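Local coordinates for L-aspartate semialdehyde sulfurtransferase (Methanocaldococcus jannaschii, PDB 3KPB), which probably helps convert aspartate semialdehyde and sulfide to homocysteine, and binds S-adenosylmethionine and S-methyl-5'-thioadenosine through the C-terminal CBS domain pair described here, at residues T49-D52 and I53-L57; Q59-T63 and I64-M68; I86-K90 and Y91-G95. All coordinates share one frame; numbering follows the deposited sequence.

Contact 1. Residues T49-D52 and I53-L57. With SAM (S-adenosylmethionine), chain E.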
loop_
_atom_site.group_PDB
_atom_site.type_symbol
_atom_site.label_atom_id
_atom_site.label_comp_id
_atom_site.label_asym_id
_atom_site.label_seq_id
_atom_site.Cartn_x
_atom_site.Cartn_y
_atom_site.Cartn_z
ATOM N N THR A 49 6.000 6.004 0.928
ATOM C CA THR A 49 4.750 5.312 1.285
ATOM C C THR A 49 5.122 4.031 2.036
ATOM O O THR A 49 6.308 3.712 2.152
ATOM C CB THR A 49 3.924 4.919 0.042
ATOM O OG1 THR A 49 4.631 3.913 -0.692
ATOM C CG2 THR A 49 3.684 6.115 -0.867
ATOM N N SER A 50 4.139 3.276 2.526
ATOM C CA SER A 50 4.479 1.998 3.168
ATOM C C SER A 50 5.219 1.038 2.235
ATOM O O SER A 50 5.984 0.191 2.706
ATOM C CB SER A 50 3.260 1.307 3.783
ATOM O OG SER A 50 2.329 0.936 2.783
ATOM N N TRP A 51 4.999 1.165 0.926
ATOM C CA TRP A 51 5.754 0.363 -0.029
ATOM C C TRP A 51 7.256 0.612 0.109
ATOM O O TRP A 51 8.054 -0.327 0.089
ATOM C CB TRP A 51 5.302 0.617 -1.461
ATOM C CG TRP A 51 5.947 -0.323 -2.427
ATOM C CD1 TRP A 51 6.940 -0.032 -3.323
ATOM C CD2 TRP A 51 5.674 -1.721 -2.569
ATOM N NE1 TRP A 51 7.287 -1.162 -4.030
ATOM C CE2 TRP A 51 6.519 -2.211 -3.593
ATOM C CE3 TRP A 51 4.780 -2.607 -1.947
ATOM C CZ2 TRP A 51 6.498 -3.552 -4.007
ATOM C CZ3 TRP A 51 4.761 -3.938 -2.358
ATOM C CH2 TRP A 51 5.617 -4.395 -3.378
ATOM N N ASP A 52 7.637 1.876 0.262
ATOM C CA ASP A 52 9.047 2.219 0.427
ATOM C C ASP A 52 9.636 1.746 1.751
ATOM O O ASP A 52 10.831 1.481 1.823
ATOM C CB ASP A 52 9.242 3.720 0.285
ATOM C CG ASP A 52 8.783 4.225 -1.053
ATOM O OD1 ASP A 52 9.265 3.710 -2.087
ATOM O OD2 ASP A 52 7.931 5.130 -1.071
ATOM N N ILE A 53 8.815 1.645 2.793
ATOM C CA ILE A 53 9.265 1.033 4.052
ATOM C C ILE A 53 9.654 -0.426 3.801
ATOM O O ILE A 53 10.742 -0.860 4.181
ATOM C CB ILE A 53 8.187 1.131 5.165
ATOM C CG1 ILE A 53 7.823 2.599 5.455
ATOM C CG2 ILE A 53 8.617 0.390 6.445
ATOM C CD1 ILE A 53 8.982 3.504 5.926
ATOM N N ALA A 54 8.768 -1.176 3.145
ATOM C CA ALA A 54 9.077 -2.548 2.734
ATOM C C ALA A 54 10.329 -2.618 1.855
ATOM O O ALA A 54 11.183 -3.485 2.055
ATOM C CB ALA A 54 7.883 -3.185 2.024
ATOM N N LYS A 55 10.445 -1.701 0.895
ATOM C CA LYS A 55 11.585 -1.688 -0.021
ATOM C C LYS A 55 12.892 -1.432 0.746
ATOM O O LYS A 55 13.907 -2.089 0.487
ATOM C CB LYS A 55 11.357 -0.643 -1.113
ATOM C CG LYS A 55 11.996 -0.951 -2.459
ATOM C CD LYS A 55 11.222 -0.269 -3.604
ATOM C CE LYS A 55 11.167 1.249 -3.440
ATOM N NZ LYS A 55 11.171 1.965 -4.756
ATOM N N ALA A 56 12.850 -0.504 1.707
ATOM C CA ALA A 56 14.017 -0.195 2.552
ATOM C C ALA A 56 14.496 -1.413 3.334
ATOM O O ALA A 56 15.694 -1.696 3.381
ATOM C CB ALA A 56 13.718 0.962 3.498
ATOM N N LEU A 57 13.553 -2.132 3.936
ATOM C CA LEU A 57 13.854 -3.389 4.617
ATOM C C LEU A 57 14.463 -4.423 3.673
ATOM O O LEU A 57 15.440 -5.088 4.030
ATOM C CB LEU A 57 12.605 -3.957 5.302
ATOM C CG LEU A 57 12.103 -3.245 6.559
ATOM C CD1 LEU A 57 10.953 -4.026 7.156
ATOM C CD2 LEU A 57 13.190 -3.054 7.607
HETATM N N SAM E . -0.115 3.977 -4.784
HETATM C CA SAM E . 1.003 3.020 -4.794
HETATM C C SAM E . 1.939 3.305 -3.616
HETATM O O SAM E . 1.495 3.628 -2.510
HETATM O OXT SAM E . 3.163 3.213 -3.736
HETATM C CB SAM E . 1.778 3.154 -6.107
HETATM C CG SAM E . 2.333 1.802 -6.560
HETATM S SD SAM E . 4.143 1.826 -6.819
HETATM C CE SAM E . 4.473 0.078 -6.848
HETATM C "C5'" SAM E . 4.970 2.282 -5.253
HETATM C "C4'" SAM E . 5.837 3.533 -5.389
HETATM O "O4'" SAM E . 5.031 4.654 -5.779
HETATM C "C3'" SAM E . 6.374 3.900 -4.008
HETATM O "O3'" SAM E . 7.744 3.515 -3.948
HETATM C "C2'" SAM E . 6.256 5.421 -3.947
HETATM O "O2'" SAM E . 7.548 5.983 -3.685
HETATM C "C1'" SAM E . 5.787 5.797 -5.356
HETATM N N9 SAM E . 4.895 6.972 -5.263
HETATM C C8 SAM E . 3.756 7.046 -4.570
HETATM N N7 SAM E . 3.229 8.263 -4.717
HETATM C C5 SAM E . 4.035 8.965 -5.511
HETATM C C6 SAM E . 4.011 10.262 -6.008
HETATM N N6 SAM E . 3.017 11.093 -5.710
HETATM N N1 SAM E . 5.010 10.669 -6.804
HETATM C C2 SAM E . 6.008 9.857 -7.113
HETATM N N3 SAM E . 6.062 8.615 -6.655
HETATM C C4 SAM E . 5.094 8.147 -5.854
HETATM O O HOH W 1 11.624 4.810 -4.052
#
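Asp-52 and Lys-55, one helical turn apart at the start of helix 50-58, illustrate how the first turn of a helix can serve a ligand. The charged pair is a long salt bridge, with Asp-52 OD1 3.7 Å from Lys-55 NZ, and a water that donates to OD1 and accepts from NZ spans the same gap. Bends at chi3 and chi4 fold the lysine back toward the carboxylate.

Hydrogen bonds divide the carboxylate between ribose and backbone. The O2' hydroxyl of S-adenosylmethionine donates to Asp-52 OD2 at 2.8 Å, and O3' makes a very short bond to OD1, its exact length doubtful. The amide of Thr-49 reaches OD2 on its anti side (Thr-49 N to Asp-52 OD2, 2.9 Å), and Thr-49 OG1 accepts weakly from Trp-51 N: a capping box. The helix continues from there with backbone bonds such as Lys-55 N to Trp-51 O at 2.9 Å.

Van der Waals contact is made by Trp-51, whose CG, anti to the backbone N (chi1 -173°), puts the indole beside the ligand. The ligand's methyl CE lies over one face of the indole, offset toward the rim, while Lys-55 CD comes within 4.1 Å of Trp-51 NE1, the two side chains crossing at about a right angle.

One carboxylate thus completes the capping box and accepts from each ribose hydroxyl; the lysine and the helix N-terminus probably help stabilise its negative charge.

Contact 2. Residues Q59-T63 and I64-M68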
loop_
_atom_site.group_PDB
_atom_site.type_symbol
_atom_site.label_atom_id
_atom_site.label_comp_id
_atom_site.label_asym_id
_atom_site.label_seq_id
_atom_site.Cartn_x
_atom_site.Cartn_y
_atom_site.Cartn_z
ATOM N N GLN A 59 16.116 -3.921 0.852
ATOM C CA GLN A 59 17.403 -3.435 0.329
ATOM C C GLN A 59 18.419 -3.089 1.433
ATOM O O GLN A 59 19.521 -2.606 1.142
ATOM C CB GLN A 59 17.188 -2.205 -0.566
ATOM C CG GLN A 59 16.427 -2.444 -1.875
ATOM C CD GLN A 59 16.353 -1.188 -2.745
ATOM O OE1 GLN A 59 17.175 -0.279 -2.619
ATOM N NE2 GLN A 59 15.368 -1.138 -3.633
ATOM N N ASN A 60 18.033 -3.329 2.686
ATOM C CA ASN A 60 18.870 -3.049 3.859
ATOM C C ASN A 60 19.338 -1.595 4.003
ATOM O O ASN A 60 20.477 -1.326 4.400
ATOM C CB ASN A 60 20.025 -4.053 3.968
ATOM C CG ASN A 60 19.658 -5.254 4.811
ATOM O OD1 ASN A 60 19.410 -6.346 4.293
ATOM N ND2 ASN A 60 19.586 -5.057 6.127
ATOM N N LYS A 61 18.432 -0.667 3.696
ATOM C CA LYS A 61 18.709 0.764 3.824
ATOM C C LYS A 61 18.407 1.241 5.232
ATOM O O LYS A 61 17.426 0.804 5.842
ATOM C CB LYS A 61 17.869 1.585 2.836
ATOM C CG LYS A 61 18.082 1.262 1.364
ATOM C CD LYS A 61 19.551 1.314 0.969
ATOM C CE LYS A 61 19.702 1.217 -0.540
ATOM N NZ LYS A 61 21.143 1.113 -0.920
ATOM N N LYS A 62 19.229 2.160 5.735
ATOM C CA LYS A 62 19.063 2.670 7.098
ATOM C C LYS A 62 18.277 3.977 7.219
ATOM O O LYS A 62 17.609 4.196 8.229
ATOM C CB LYS A 62 20.421 2.822 7.791
ATOM C CG LYS A 62 21.139 1.506 8.037
ATOM C CD LYS A 62 22.462 1.729 8.754
ATOM C CE LYS A 62 23.248 0.432 8.900
ATOM N NZ LYS A 62 23.794 -0.051 7.598
ATOM N N THR A 63 18.374 4.851 6.218
ATOM C CA THR A 63 17.709 6.161 6.279
ATOM C C THR A 63 16.755 6.360 5.110
ATOM O O THR A 63 16.910 5.749 4.046
ATOM C CB THR A 63 18.712 7.348 6.297
ATOM O OG1 THR A 63 19.399 7.408 5.039
ATOM C CG2 THR A 63 19.733 7.197 7.422
ATOM N N ILE A 64 15.786 7.243 5.321
ATOM C CA ILE A 64 14.781 7.581 4.324
ATOM C C ILE A 64 15.418 8.108 3.050
ATOM O O ILE A 64 14.967 7.798 1.947
ATOM C CB ILE A 64 13.759 8.580 4.914
ATOM C CG1 ILE A 64 12.795 7.824 5.838
ATOM C CG2 ILE A 64 12.977 9.317 3.825
ATOM C CD1 ILE A 64 12.161 6.561 5.208
ATOM N N GLU A 65 16.490 8.867 3.175
ATOM C CA GLU A 65 17.010 9.440 1.968
ATOM C C GLU A 65 17.591 8.411 0.993
ATOM O O GLU A 65 17.660 8.669 -0.205
ATOM C CB GLU A 65 17.940 10.588 2.276
ATOM C CG GLU A 65 19.365 10.250 2.465
ATOM C CD GLU A 65 20.191 11.352 1.879
ATOM O OE1 GLU A 65 20.974 11.972 2.623
ATOM O OE2 GLU A 65 20.035 11.625 0.668
ATOM N N GLU A 66 17.934 7.230 1.499
ATOM C CA GLU A 66 18.434 6.147 0.651
ATOM C C GLU A 66 17.346 5.407 -0.119
ATOM O O GLU A 66 17.654 4.638 -1.034
ATOM C CB GLU A 66 19.214 5.139 1.481
ATOM C CG GLU A 66 20.368 5.735 2.232
ATOM C CD GLU A 66 20.990 4.749 3.185
ATOM O OE1 GLU A 66 21.788 3.902 2.729
ATOM O OE2 GLU A 66 20.689 4.822 4.393
ATOM N N ILE A 67 16.086 5.627 0.244
ATOM C CA ILE A 67 14.990 4.867 -0.352
ATOM C C ILE A 67 13.874 5.733 -0.935
ATOM O O ILE A 67 13.081 5.246 -1.744
ATOM C CB ILE A 67 14.399 3.831 0.657
ATOM C CG1 ILE A 67 13.700 2.670 -0.069
ATOM C CG2 ILE A 67 13.474 4.505 1.678
ATOM C CD1 ILE A 67 14.653 1.683 -0.730
ATOM N N MET A 68 13.804 7.001 -0.539
ATOM C CA MET A 68 12.677 7.830 -0.965
ATOM C C MET A 68 12.604 7.941 -2.482
ATOM O O MET A 68 13.626 7.901 -3.171
ATOM C CB MET A 68 12.729 9.220 -0.321
ATOM C CG MET A 68 13.951 10.026 -0.709
ATOM S SD MET A 68 14.067 11.557 0.209
ATOM C CE MET A 68 15.437 12.326 -0.658
HETATM O O HOH W 2 22.443 3.521 0.241
HETATM O O HOH W 3 22.067 1.969 4.625
#
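The connection between the two CBS motifs, which leaves helix 50-58 through a Schellman motif at Asn-60, is pinned at a short helical turn by Glu-66 reaching back to Thr-63. Oxygen OE2 of Glu-66 takes the backbone N-H of Thr-63 (Thr-63 N to Glu-66 OE2, 2.9 Å) from the anti side, 30° out of the carboxylate plane. The hydroxyl of the same threonine donates to the anti lone pair of OE2, with Thr-63 OG1 to Glu-66 OE2 at 3.0 Å. Its chi1 of 67° sets OG1 between the backbone N and the carbonyl carbon, facing the carboxylate. In return, Glu-66 N donates to Thr-63 O at 3.1 Å, from well above the carbonyl plane, and Lys-62 N adds a weak bond to OE2.

The other oxygen, OE1, works through water. One water donates to Glu-66 OE1 at 2.6 Å and accepts from Lys-61 NZ; a second links OE1 to Lys-62 N. The chain of Lys-61, bent at chi2, lays CG and CD against CB of Glu-66. Next to it, CD1 of Ile-67 meets Lys-61 CG at 4.0 Å and the amide end of Gln-59, while Ile-64 turns inward onto Ile-48 and Ile-37.

With two firm bonds from Thr-63 on OE2 and OE1 linked through water to Lys-61 NZ, Glu-66 probably keeps its negative charge, and the same bonds probably limit the rotation of the carboxylate.

Contact 3. Residues I86-K90 and Y91-G95. With SAM (S-adenosylmethionine), chain E.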
loop_
_atom_site.group_PDB
_atom_site.type_symbol
_atom_site.label_atom_id
_atom_site.label_comp_id
_atom_site.label_asym_id
_atom_site.label_seq_id
_atom_site.Cartn_x
_atom_site.Cartn_y
_atom_site.Cartn_z
ATOM N N ILE A 86 -6.637 12.907 -13.061
ATOM C CA ILE A 86 -6.062 12.284 -14.259
ATOM C C ILE A 86 -4.601 11.867 -14.048
ATOM O O ILE A 86 -4.206 10.769 -14.451
ATOM C CB ILE A 86 -6.244 13.165 -15.522
ATOM C CG1 ILE A 86 -7.730 13.228 -15.897
ATOM C CG2 ILE A 86 -5.417 12.623 -16.703
ATOM C CD1 ILE A 86 -8.148 14.504 -16.618
ATOM N N LYS A 87 -3.818 12.735 -13.401
ATOM C CA LYS A 87 -2.432 12.431 -13.020
ATOM C C LYS A 87 -2.354 11.141 -12.229
ATOM O O LYS A 87 -1.467 10.312 -12.450
ATOM C CB LYS A 87 -1.863 13.537 -12.134
ATOM C CG LYS A 87 -0.987 14.545 -12.825
ATOM C CD LYS A 87 -0.509 15.578 -11.824
ATOM C CE LYS A 87 0.225 16.700 -12.520
ATOM N NZ LYS A 87 0.266 17.932 -11.685
ATOM N N MET A 88 -3.282 10.983 -11.293
ATOM C CA MET A 88 -3.256 9.829 -10.419
ATOM C C MET A 88 -3.642 8.535 -11.143
ATOM O O MET A 88 -3.043 7.493 -10.877
ATOM C CB MET A 88 -4.071 10.081 -9.149
ATOM C CG MET A 88 -3.464 11.186 -8.274
ATOM S SD MET A 88 -4.129 11.303 -6.602
ATOM C CE MET A 88 -5.885 11.502 -6.954
ATOM N N SER A 89 -4.600 8.597 -12.072
ATOM C CA SER A 89 -4.892 7.429 -12.919
ATOM C C SER A 89 -3.740 7.103 -13.883
ATOM O O SER A 89 -3.418 5.928 -14.095
ATOM C CB SER A 89 -6.222 7.583 -13.676
ATOM O OG SER A 89 -6.409 8.913 -14.147
ATOM N N LYS A 90 -3.120 8.142 -14.443
ATOM C CA LYS A 90 -2.039 7.971 -15.417
ATOM C C LYS A 90 -0.804 7.295 -14.822
ATOM O O LYS A 90 -0.223 6.405 -15.445
ATOM C CB LYS A 90 -1.644 9.313 -16.045
ATOM C CG LYS A 90 -0.657 9.179 -17.205
ATOM C CD LYS A 90 -0.062 10.514 -17.614
ATOM C CE LYS A 90 0.921 10.340 -18.770
ATOM N NZ LYS A 90 1.488 11.638 -19.227
ATOM N N TYR A 91 -0.411 7.718 -13.624
ATOM C CA TYR A 91 0.778 7.178 -12.968
ATOM C C TYR A 91 0.456 6.067 -11.980
ATOM O O TYR A 91 1.362 5.493 -11.365
ATOM C CB TYR A 91 1.549 8.297 -12.274
ATOM C CG TYR A 91 2.164 9.261 -13.251
ATOM C CD1 TYR A 91 3.327 8.925 -13.946
ATOM C CD2 TYR A 91 1.583 10.503 -13.495
ATOM C CE1 TYR A 91 3.897 9.803 -14.853
ATOM C CE2 TYR A 91 2.145 11.392 -14.402
ATOM C CZ TYR A 91 3.302 11.034 -15.077
ATOM O OH TYR A 91 3.863 11.910 -15.975
ATOM N N ASN A 92 -0.836 5.766 -11.845
ATOM C CA ASN A 92 -1.327 4.751 -10.911
ATOM C C ASN A 92 -0.809 5.015 -9.492
ATOM O O ASN A 92 -0.232 4.141 -8.836
ATOM C CB ASN A 92 -0.991 3.337 -11.416
ATOM C CG ASN A 92 -1.568 2.237 -10.532
ATOM O OD1 ASN A 92 -2.714 2.310 -10.082
ATOM N ND2 ASN A 92 -0.769 1.205 -10.285
ATOM N N ILE A 93 -1.006 6.251 -9.048
ATOM C CA ILE A 93 -0.679 6.666 -7.688
ATOM C C ILE A 93 -1.954 7.109 -6.977
ATOM O O ILE A 93 -2.977 7.362 -7.620
ATOM C CB ILE A 93 0.372 7.801 -7.666
ATOM C CG1 ILE A 93 -0.111 8.994 -8.502
ATOM C CG2 ILE A 93 1.735 7.282 -8.137
ATOM C CD1 ILE A 93 0.814 10.184 -8.483
ATOM N N SER A 94 -1.890 7.204 -5.653
ATOM C CA SER A 94 -3.073 7.490 -4.849
ATOM C C SER A 94 -2.905 8.711 -3.945
ATOM O O SER A 94 -3.797 9.026 -3.159
ATOM C CB SER A 94 -3.442 6.261 -4.015
ATOM O OG SER A 94 -2.333 5.813 -3.252
ATOM N N GLY A 95 -1.760 9.384 -4.042
ATOM C CA GLY A 95 -1.516 10.609 -3.275
ATOM C C GLY A 95 -0.488 11.487 -3.960
ATOM O O GLY A 95 0.526 10.989 -4.448
HETATM N N SAM E . -0.115 3.977 -4.784
HETATM C CA SAM E . 1.003 3.020 -4.794
HETATM C C SAM E . 1.939 3.305 -3.616
HETATM O O SAM E . 1.495 3.628 -2.510
HETATM O OXT SAM E . 3.163 3.213 -3.736
HETATM C CB SAM E . 1.778 3.154 -6.107
HETATM C CG SAM E . 2.333 1.802 -6.560
HETATM S SD SAM E . 4.143 1.826 -6.819
HETATM C CE SAM E . 4.473 0.078 -6.848
HETATM C "C5'" SAM E . 4.970 2.282 -5.253
HETATM C "C4'" SAM E . 5.837 3.533 -5.389
HETATM O "O4'" SAM E . 5.031 4.654 -5.779
HETATM C "C3'" SAM E . 6.374 3.900 -4.008
HETATM O "O3'" SAM E . 7.744 3.515 -3.948
HETATM C "C2'" SAM E . 6.256 5.421 -3.947
HETATM O "O2'" SAM E . 7.548 5.983 -3.685
HETATM C "C1'" SAM E . 5.787 5.797 -5.356
HETATM N N9 SAM E . 4.895 6.972 -5.263
HETATM C C8 SAM E . 3.756 7.046 -4.570
HETATM N N7 SAM E . 3.229 8.263 -4.717
HETATM C C5 SAM E . 4.035 8.965 -5.511
HETATM C C6 SAM E . 4.011 10.262 -6.008
HETATM N N6 SAM E . 3.017 11.093 -5.710
HETATM N N1 SAM E . 5.010 10.669 -6.804
HETATM C C2 SAM E . 6.008 9.857 -7.113
HETATM N N3 SAM E . 6.062 8.615 -6.655
HETATM C C4 SAM E . 5.094 8.147 -5.854
#
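The loop that follows helix 81-91 lines the S-adenosylmethionine pocket and the helix end backs it, with Met-88 and Ile-93 meeting across the turn. Ile-93 N donates to Met-88 O at 3.0 Å, in the carbonyl plane and on a lone pair, closing the last turn from five residues on. The two side chains cross at about a right angle, CG of Met-88 lying 4.0 Å from CG1 of Ile-93. With chi1 at 56°, Ile-93 places CG1 between its backbone N and carbonyl carbon, against the methionine, while CG2 and CD1 are left to meet the adenine. Met-88, bent at chi3, carries SD along the backbone of Ser-94 and Gly-95 and packs beyond them on Ile-114 of helix 111-118.

The chain can turn here because Asn-92 leaves the helix with positive phi, and in this second CBS motif the turn leads directly into strand 95-99. Gly-95 O, at the start of that strand, accepts from the exocyclic amine of the adenine (SAM N6 to Gly-95 O, 2.8 Å). Ser-94 OG is weakly bonded to the ligand's amino N and also hydrogen-bonded to His-34.

Earlier in the turn Tyr-91 N donates to Lys-87 O at 3.0 Å, and the same carbonyl oxygen sits at the edge of the Tyr-91 ring, near its plane, with CD2 of Tyr-91 3.2 Å from Lys-87 O. Lys-90 stretches alongside the tyrosine in the same direction, its CD 4.0 Å from Tyr-91 CE2.

Contacts 1 and 3 belong to different CBS motifs, yet both touch the same S-adenosylmethionine: the first, largely buried, offers a helix N-terminus and a carboxylate to the ribose, the other, from the loop after a helix, a backbone carbonyl and an isoleucine side chain to the adenine. The centres of contacts 1 and 3 are about 19 Å apart, and the two do not touch. Contact 2 is the more solvent-facing neighbour of contact 1, its polar groups paired with one another and with water; the two meet where Ile-67 CG1 packs 3.6 Å from Asp-52 O. Contact 1 also reaches the second subunit through Ser-50, Trp-51, Ile-53 and Leu-57, whereas no other protein chain touches contact 3.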